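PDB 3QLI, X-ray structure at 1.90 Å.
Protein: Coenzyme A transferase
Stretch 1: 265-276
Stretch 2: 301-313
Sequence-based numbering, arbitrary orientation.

Stretch 1 (265-276) VLNPGLVDLIRR
Stretch 2 (301-313) EMYEYLNDHPAIF

A helix contact can be centred on apolar side chains, with polar groups at its margin, and this coenzyme A transferase offers a compact example in which a strand residue and the segment after the second helix add to it. The helix that begins at Pro-268 follows a short strand, 265-266, while the helix that runs through Glu-301 to Tyr-305 enters from earlier in the chain. Their N-to-C directions differ by 50°, with a closest axial approach of 10.2 Å, and 523 Å² is buried in all. No hydrogen bond crosses the contact.

At the apolar centre, Val-271 (chi1 t) points toward the second stretch. Its CG2 lies 3.6 Å from Met-302 CG, and its CG1 is 3.4 Å from Tyr-305 CD2, an approach oblique to the ring. Met-302, with chi angles t, t and p, reaches the start of the first helix: its SD sits 3.5 Å from Pro-268 N and 3.8 Å from Pro-268 CD. Just before this proline, Asn-267 (chi1 p) caps the helix, its OD1 accepting from Leu-270 N at 2.8 Å. The backbones are close here, with the CA atoms of Pro-268 and Met-302 5.8 Å apart.

Before the helix, Leu-266 (t, p) extends from the strand, its backbone near phi/psi -91/125, and places CD2 3.7 Å from Leu-306 CD2 and 4.1 Å from Ile-312 CG2. Leu-306 (m, t) leaves its backbone sideways, but its end comes nearer. One helical turn beyond Val-271 follows Ile-274 (m, t), whose CD1 meets Ile-312 CG1 (m, t) at 3.9 Å; here the backbones are wider apart, with 8.8 Å between the CA atoms of Ile-274 and Ala-311.

The second stretch reaches Ile-312 through two turns, type II from Leu-306 to His-309, with Asp-308 at phi/psi 61/29, then type I from His-309 to Ile-312. Ala-311 N donates to His-309 ND1 at 3.0 Å, and His-309 NE2 donates weakly to Tyr-305 OH, also at 3.0 Å. The imidazole thus links the second turn to the tyrosine, while Ile-274 CG2 lies at the edge of the phenol ring, 3.8 Å from Tyr-305 OH.

At the polar margin, Arg-275 NE (t, t, m, chi4 116°) lies over one face of the Tyr-305 ring (chi1 t, chi2 77°). Arg-275 CZ stands 4.8 Å from the ring centroid, 16° off the normal, a cation-pi contact. Within its own helix the arginine also forms a salt bridge, Arg-275 NH1 to Asp-272 OD1 at 3.6 Å; Asp-272 OD2 takes a shorter one from Arg-276 NE at 2.8 Å.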

ATOM      1  N   VAL A 265     -16.340   0.746   8.491  1.00 10.30           N
ATOM      2  CA  VAL A 265     -17.445   0.222   9.289  1.00 16.28           C
ATOM      3  C   VAL A 265     -18.149   1.334  10.080  1.00 13.76           C
ATOM      4  O   VAL A 265     -17.502   2.172  10.729  1.00 15.86           O
ATOM      5  CB  VAL A 265     -16.986  -0.899  10.270  1.00 16.07           C
ATOM      6  CG1 VAL A 265     -16.070  -0.335  11.315  1.00 26.17           C
ATOM      7  CG2 VAL A 265     -18.192  -1.554  10.958  1.00 17.90           C
ATOM      8  N   LEU A 266     -19.476   1.336  10.020  1.00 13.90           N
ATOM      9  CA  LEU A 266     -20.273   2.248  10.843  1.00 14.97           C
ATOM     10  C   LEU A 266     -20.596   1.544  12.161  1.00 17.84           C
ATOM     11  O   LEU A 266     -21.125   0.425  12.159  1.00 14.76           O
ATOM     12  CB  LEU A 266     -21.563   2.650  10.140  1.00 13.59           C
ATOM     13  CG  LEU A 266     -22.453   3.705  10.817  1.00 14.42           C
ATOM     14  CD1 LEU A 266     -21.736   5.058  10.886  1.00 15.49           C
ATOM     15  CD2 LEU A 266     -23.776   3.857  10.051  1.00 17.40           C
ATOM     16  N   ASN A 267     -20.245   2.192  13.271  1.00 15.58           N
ATOM     17  CA  ASN A 267     -20.370   1.605  14.609  1.00 17.74           C
ATOM     18  C   ASN A 267     -21.289   2.438  15.507  1.00 17.76           C
ATOM     19  O   ASN A 267     -21.624   3.580  15.175  1.00 16.65           O
ATOM     20  CB  ASN A 267     -18.991   1.452  15.267  1.00 19.53           C
ATOM     21  CG  ASN A 267     -18.328   2.792  15.553  1.00 24.90           C
ATOM     22  OD1 ASN A 267     -18.892   3.848  15.278  1.00 28.70           O
ATOM     23  ND2 ASN A 267     -17.126   2.754  16.125  1.00 36.52           N
ATOM     24  N   PRO A 268     -21.710   1.871  16.642  1.00 17.82           N
ATOM     25  CA  PRO A 268     -22.623   2.605  17.531  1.00 17.14           C
ATOM     26  C   PRO A 268     -22.081   3.960  18.020  1.00 19.71           C
ATOM     27  O   PRO A 268     -22.859   4.901  18.183  1.00 20.68           O
ATOM     28  CB  PRO A 268     -22.806   1.638  18.704  1.00 19.50           C
ATOM     29  CG  PRO A 268     -22.689   0.262  18.038  1.00 17.93           C
ATOM     30  CD  PRO A 268     -21.575   0.452  17.027  1.00 19.30           C
ATOM     31  N   GLY A 269     -20.779   4.062  18.243  1.00 19.00           N
ATOM     32  CA  GLY A 269     -20.189   5.325  18.663  1.00 18.84           C
ATOM     33  C   GLY A 269     -20.375   6.434  17.642  1.00 20.03           C
ATOM     34  O   GLY A 269     -20.755   7.556  17.989  1.00 19.65           O
ATOM     35  N   LEU A 270     -20.104   6.127  16.372  1.00 16.92           N
ATOM     36  CA  LEU A 270     -20.262   7.116  15.318  1.00 17.27           C
ATOM     37  C   LEU A 270     -21.722   7.509  15.171  1.00 16.81           C
ATOM     38  O   LEU A 270     -22.044   8.672  14.931  1.00 17.83           O
ATOM     39  CB  LEU A 270     -19.718   6.588  13.979  1.00 15.72           C
ATOM     40  CG  LEU A 270     -18.193   6.579  13.835  1.00 17.74           C
ATOM     41  CD1 LEU A 270     -17.767   5.995  12.489  1.00 20.26           C
ATOM     42  CD2 LEU A 270     -17.616   7.992  14.041  1.00 17.88           C
ATOM     43  N   VAL A 271     -22.614   6.537  15.309  1.00 17.18           N
ATOM     44  CA  VAL A 271     -24.027   6.816  15.129  1.00 15.99           C
ATOM     45  C   VAL A 271     -24.509   7.704  16.269  1.00 18.38           C
ATOM     46  O   VAL A 271     -25.393   8.550  16.087  1.00 20.81           O
ATOM     47  CB  VAL A 271     -24.840   5.514  15.054  1.00 18.88           C
ATOM     48  CG1 VAL A 271     -26.328   5.806  15.216  1.00 21.66           C
ATOM     49  CG2 VAL A 271     -24.561   4.811  13.729  1.00 18.20           C
ATOM     50  N   ASP A 272     -23.910   7.538  17.446  1.00 16.99           N
ATOM     51  CA  ASP A 272     -24.258   8.409  18.582  1.00 21.43           C
ATOM     52  C   ASP A 272     -23.940   9.877  18.260  1.00 22.12           C
ATOM     53  O   ASP A 272     -24.729  10.786  18.564  1.00 20.41           O
ATOM     54  CB  ASP A 272     -23.527   7.956  19.850  1.00 20.53           C
ATOM     55  CG  ASP A 272     -23.924   8.760  21.071  1.00 28.81           C
ATOM     56  OD1 ASP A 272     -25.066   8.593  21.550  1.00 31.68           O
ATOM     57  OD2 ASP A 272     -23.089   9.550  21.558  1.00 32.96           O
ATOM     58  N   LEU A 273     -22.791  10.111  17.621  1.00 19.18           N
ATOM     59  CA  LEU A 273     -22.408  11.467  17.247  1.00 17.51           C
ATOM     60  C   LEU A 273     -23.356  12.046  16.194  1.00 19.72           C
ATOM     61  O   LEU A 273     -23.638  13.247  16.195  1.00 19.07           O
ATOM     62  CB  LEU A 273     -20.955  11.519  16.773  1.00 20.67           C
ATOM     63  CG  LEU A 273     -19.908  11.082  17.805  1.00 20.22           C
ATOM     64  CD1 LEU A 273     -18.509  11.134  17.185  1.00 19.24           C
ATOM     65  CD2 LEU A 273     -19.979  11.956  19.053  1.00 20.57           C
ATOM     66  N   ILE A 274     -23.856  11.197  15.301  1.00 18.52           N
ATOM     67  CA  ILE A 274     -24.877  11.643  14.352  1.00 17.31           C
ATOM     68  C   ILE A 274     -26.135  12.068  15.113  1.00 20.79           C
ATOM     69  O   ILE A 274     -26.651  13.172  14.928  1.00 20.78           O
ATOM     70  CB  ILE A 274     -25.247  10.542  13.346  1.00 17.97           C
ATOM     71  CG1 ILE A 274     -24.045  10.182  12.463  1.00 16.82           C
ATOM     72  CG2 ILE A 274     -26.396  11.008  12.454  1.00 18.00           C
ATOM     73  CD1 ILE A 274     -24.345   9.037  11.475  1.00 16.36           C
ATOM     74  N   ARG A 275     -26.608  11.187  15.987  1.00 19.59           N
ATOM     75  CA  ARG A 275     -27.796  11.453  16.802  1.00 24.36           C
ATOM     76  C   ARG A 275     -27.675  12.746  17.624  1.00 27.82           C
ATOM     77  O   ARG A 275     -28.648  13.494  17.785  1.00 27.48           O
ATOM     78  CB  ARG A 275     -28.061  10.249  17.710  1.00 26.60           C
ATOM     79  CG  ARG A 275     -29.313  10.329  18.555  1.00 34.14           C
ATOM     80  CD  ARG A 275     -29.457   9.076  19.431  1.00 39.23           C
ATOM     81  NE  ARG A 275     -29.507   7.832  18.657  1.00 41.79           N
ATOM     82  CZ  ARG A 275     -28.595   6.860  18.725  1.00 42.05           C
ATOM     83  NH1 ARG A 275     -27.546   6.972  19.534  1.00 45.80           N
ATOM     84  NH2 ARG A 275     -28.734   5.766  17.993  1.00 40.31           N
ATOM     85  N   ARG A 276     -26.478  13.019  18.136  1.00 23.22           N
ATOM     86  CA  ARG A 276     -26.250  14.220  18.934  1.00 23.20           C
ATOM     87  C   ARG A 276     -26.144  15.510  18.123  1.00 26.51           C
ATOM     88  O   ARG A 276     -26.134  16.588  18.701  1.00 25.61           O
ATOM     89  CB  ARG A 276     -24.993  14.070  19.789  1.00 25.63           C
ATOM     90  CG  ARG A 276     -25.117  13.061  20.906  1.00 27.42           C
ATOM     91  CD  ARG A 276     -23.790  12.877  21.632  1.00 28.04           C
ATOM     92  NE  ARG A 276     -23.935  11.965  22.760  1.00 33.34           N
ATOM     93  CZ  ARG A 276     -24.228  12.358  23.998  1.00 39.08           C
ATOM     94  NH1 ARG A 276     -24.391  13.648  24.264  1.00 38.75           N
ATOM     95  NH2 ARG A 276     -24.354  11.464  24.971  1.00 39.26           N
ATOM     96  N   GLU A 301     -30.367  -1.133  18.646  1.00 21.68           N
ATOM     97  CA  GLU A 301     -30.675   0.289  18.686  1.00 23.84           C
ATOM     98  C   GLU A 301     -30.034   1.022  17.511  1.00 23.54           C
ATOM     99  O   GLU A 301     -30.645   1.906  16.915  1.00 25.33           O
ATOM    100  CB  GLU A 301     -30.209   0.911  20.000  1.00 27.03           C
ATOM    101  CG  GLU A 301     -29.990   2.404  19.897  1.00 38.62           C
ATOM    102  CD  GLU A 301     -29.993   3.100  21.246  1.00 48.20           C
ATOM    103  OE1 GLU A 301     -28.926   3.149  21.900  1.00 46.74           O
ATOM    104  OE2 GLU A 301     -31.067   3.605  21.643  1.00 51.90           O
ATOM    105  N   MET A 302     -28.796   0.667  17.183  1.00 22.95           N
ATOM    106  CA  MET A 302     -28.125   1.308  16.060  1.00 20.96           C
ATOM    107  C   MET A 302     -28.746   0.871  14.734  1.00 19.64           C
ATOM    108  O   MET A 302     -28.946   1.687  13.835  1.00 18.16           O
ATOM    109  CB  MET A 302     -26.627   0.999  16.048  1.00 19.44           C
ATOM    110  CG  MET A 302     -25.902   1.709  14.916  1.00 20.02           C
ATOM    111  SD  MET A 302     -24.311   0.971  14.502  1.00 21.50           S
ATOM    112  CE  MET A 302     -24.855  -0.373  13.459  1.00 19.45           C
ATOM    113  N   TYR A 303     -29.037  -0.422  14.599  1.00 18.32           N
ATOM    114  CA  TYR A 303     -29.643  -0.914  13.363  1.00 20.61           C
ATOM    115  C   TYR A 303     -30.985  -0.223  13.060  1.00 22.64           C
ATOM    116  O   TYR A 303     -31.259   0.158  11.910  1.00 21.75           O
ATOM    117  CB  TYR A 303     -29.835  -2.436  13.408  1.00 17.04           C
ATOM    118  CG  TYR A 303     -28.564  -3.259  13.532  1.00 19.96           C
ATOM    119  CD1 TYR A 303     -27.449  -2.987  12.746  1.00 18.04           C
ATOM    120  CD2 TYR A 303     -28.490  -4.329  14.429  1.00 19.77           C
ATOM    121  CE1 TYR A 303     -26.288  -3.754  12.854  1.00 19.10           C
ATOM    122  CE2 TYR A 303     -27.333  -5.096  14.550  1.00 19.57           C
ATOM    123  CZ  TYR A 303     -26.238  -4.805  13.759  1.00 20.27           C
ATOM    124  OH  TYR A 303     -25.095  -5.572  13.862  1.00 18.72           O
ATOM    125  N   GLU A 304     -31.830  -0.084  14.081  1.00 21.95           N
ATOM    126  CA  GLU A 304     -33.132   0.561  13.913  1.00 23.76           C
ATOM    127  C   GLU A 304     -32.972   2.005  13.461  1.00 20.93           C
ATOM    128  O   GLU A 304     -33.728   2.502  12.617  1.00 22.08           O
ATOM    129  CB  GLU A 304     -33.941   0.503  15.212  1.00 26.32           C
ATOM    130  CG  GLU A 304     -34.386  -0.902  15.596  1.00 35.19           C
ATOM    131  CD  GLU A 304     -34.899  -1.000  17.033  1.00 45.23           C
ATOM    132  OE1 GLU A 304     -35.491  -2.049  17.377  1.00 48.10           O
ATOM    133  OE2 GLU A 304     -34.704  -0.038  17.819  1.00 48.46           O
ATOM    134  N   TYR A 305     -31.974   2.671  14.025  1.00 20.67           N
ATOM    135  CA  TYR A 305     -31.711   4.069  13.714  1.00 21.06           C
ATOM    136  C   TYR A 305     -31.342   4.311  12.240  1.00 20.94           C
ATOM    137  O   TYR A 305     -31.617   5.379  11.697  1.00 19.40           O
ATOM    138  CB  TYR A 305     -30.622   4.631  14.639  1.00 20.77           C
ATOM    139  CG  TYR A 305     -30.403   6.116  14.445  1.00 22.24           C
ATOM    140  CD1 TYR A 305     -31.302   7.046  14.970  1.00 26.41           C
ATOM    141  CD2 TYR A 305     -29.307   6.591  13.734  1.00 21.83           C
ATOM    142  CE1 TYR A 305     -31.112   8.409  14.789  1.00 24.43           C
ATOM    143  CE2 TYR A 305     -29.112   7.949  13.546  1.00 20.56           C
ATOM    144  CZ  TYR A 305     -30.019   8.853  14.079  1.00 23.00           C
ATOM    145  OH  TYR A 305     -29.825  10.208  13.897  1.00 22.89           O
ATOM    146  N   LEU A 306     -30.736   3.323  11.588  1.00 17.28           N
ATOM    147  CA  LEU A 306     -30.311   3.497  10.195  1.00 17.48           C
ATOM    148  C   LEU A 306     -31.483   3.512   9.246  1.00 17.61           C
ATOM    149  O   LEU A 306     -31.370   3.994   8.128  1.00 16.95           O
ATOM    150  CB  LEU A 306     -29.360   2.374   9.764  1.00 14.91           C
ATOM    151  CG  LEU A 306     -28.193   2.105  10.712  1.00 16.23           C
ATOM    152  CD1 LEU A 306     -27.343   0.961  10.151  1.00 19.21           C
ATOM    153  CD2 LEU A 306     -27.365   3.368  10.910  1.00 16.28           C
ATOM    154  N   ASN A 307     -32.612   2.976   9.688  1.00 18.41           N
ATOM    155  CA  ASN A 307     -33.755   2.814   8.802  1.00 21.45           C
ATOM    156  C   ASN A 307     -34.238   4.140   8.214  1.00 23.97           C
ATOM    157  O   ASN A 307     -34.669   5.022   8.942  1.00 22.84           O
ATOM    158  CB  ASN A 307     -34.888   2.095   9.541  1.00 23.55           C
ATOM    159  CG  ASN A 307     -35.994   1.646   8.612  1.00 26.65           C
ATOM    160  OD1 ASN A 307     -35.792   0.774   7.757  1.00 20.95           O
ATOM    161  ND2 ASN A 307     -37.179   2.239   8.773  1.00 28.84           N
ATOM    162  N   ASP A 308     -34.146   4.280   6.894  1.00 20.80           N
ATOM    163  CA  ASP A 308     -34.693   5.445   6.199  1.00 24.99           C
ATOM    164  C   ASP A 308     -34.080   6.759   6.643  1.00 26.60           C
ATOM    165  O   ASP A 308     -34.744   7.793   6.608  1.00 20.81           O
ATOM    166  CB  ASP A 308     -36.206   5.538   6.418  1.00 28.24           C
ATOM    167  CG  ASP A 308     -36.974   4.520   5.609  1.00 29.69           C
ATOM    168  OD1 ASP A 308     -36.636   4.326   4.427  1.00 31.64           O
ATOM    169  OD2 ASP A 308     -37.917   3.914   6.157  1.00 34.18           O
ATOM    170  N   HIS A 309     -32.826   6.718   7.078  1.00 22.46           N
ATOM    171  CA  HIS A 309     -32.137   7.923   7.513  1.00 20.28           C
ATOM    172  C   HIS A 309     -31.605   8.656   6.300  1.00 20.72           C
ATOM    173  O   HIS A 309     -30.797   8.092   5.557  1.00 20.80           O
ATOM    174  CB  HIS A 309     -30.963   7.549   8.411  1.00 19.18           C
ATOM    175  CG  HIS A 309     -30.499   8.673   9.277  1.00 18.89           C
ATOM    176  ND1 HIS A 309     -30.152   9.905   8.769  1.00 16.95           N
ATOM    177  CD2 HIS A 309     -30.331   8.755  10.617  1.00 20.14           C
ATOM    178  CE1 HIS A 309     -29.795  10.702   9.762  1.00 20.86           C
ATOM    179  NE2 HIS A 309     -29.895  10.029  10.895  1.00 19.52           N
ATOM    180  N   PRO A 310     -32.029   9.920   6.098  1.00 18.47           N
ATOM    181  CA  PRO A 310     -31.666  10.656   4.878  1.00 21.48           C
ATOM    182  C   PRO A 310     -30.253  11.224   4.904  1.00 20.68           C
ATOM    183  O   PRO A 310     -29.796  11.758   3.885  1.00 20.24           O
ATOM    184  CB  PRO A 310     -32.674  11.820   4.845  1.00 25.23           C
ATOM    185  CG  PRO A 310     -33.649  11.564   5.970  1.00 23.99           C
ATOM    186  CD  PRO A 310     -32.976  10.670   6.939  1.00 21.90           C
ATOM    187  N   ALA A 311     -29.579  11.131   6.048  1.00 16.91           N
ATOM    188  CA  ALA A 311     -28.220  11.657   6.168  1.00 17.97           C
ATOM    189  C   ALA A 311     -27.169  10.570   6.365  1.00 18.01           C
ATOM    190  O   ALA A 311     -26.034  10.859   6.737  1.00 18.10           O
ATOM    191  CB  ALA A 311     -28.128  12.699   7.286  1.00 20.38           C
ATOM    192  N   ILE A 312     -27.550   9.318   6.128  1.00 16.90           N
ATOM    193  CA  ILE A 312     -26.595   8.214   6.165  1.00 17.75           C
ATOM    194  C   ILE A 312     -26.646   7.567   4.787  1.00 22.40           C
ATOM    195  O   ILE A 312     -27.731   7.325   4.247  1.00 23.21           O
ATOM    196  CB  ILE A 312     -26.919   7.202   7.304  1.00 22.16           C
ATOM    197  CG1 ILE A 312     -26.802   7.885   8.669  1.00 17.17           C
ATOM    198  CG2 ILE A 312     -25.977   5.988   7.274  1.00 22.20           C
ATOM    199  CD1 ILE A 312     -27.295   7.042   9.842  1.00 21.33           C
ATOM    200  N   PHE A 313     -25.481   7.319   4.195  1.00 16.40           N
ATOM    201  CA  PHE A 313     -25.450   6.881   2.800  1.00 14.39           C
ATOM    202  C   PHE A 313     -24.365   5.840   2.594  1.00 16.33           C
ATOM    203  O   PHE A 313     -23.190   6.179   2.584  1.00 14.35           O
ATOM    204  CB  PHE A 313     -25.203   8.100   1.894  1.00 16.70           C
ATOM    205  CG  PHE A 313     -25.487   7.855   0.436  1.00 17.62           C
ATOM    206  CD1 PHE A 313     -26.791   7.817  -0.033  1.00 19.55           C
ATOM    207  CD2 PHE A 313     -24.454   7.720  -0.472  1.00 18.89           C
ATOM    208  CE1 PHE A 313     -27.057   7.610  -1.377  1.00 20.18           C
ATOM    209  CE2 PHE A 313     -24.708   7.522  -1.814  1.00 20.96           C
ATOM    210  CZ  PHE A 313     -26.013   7.459  -2.270  1.00 20.35           C
TER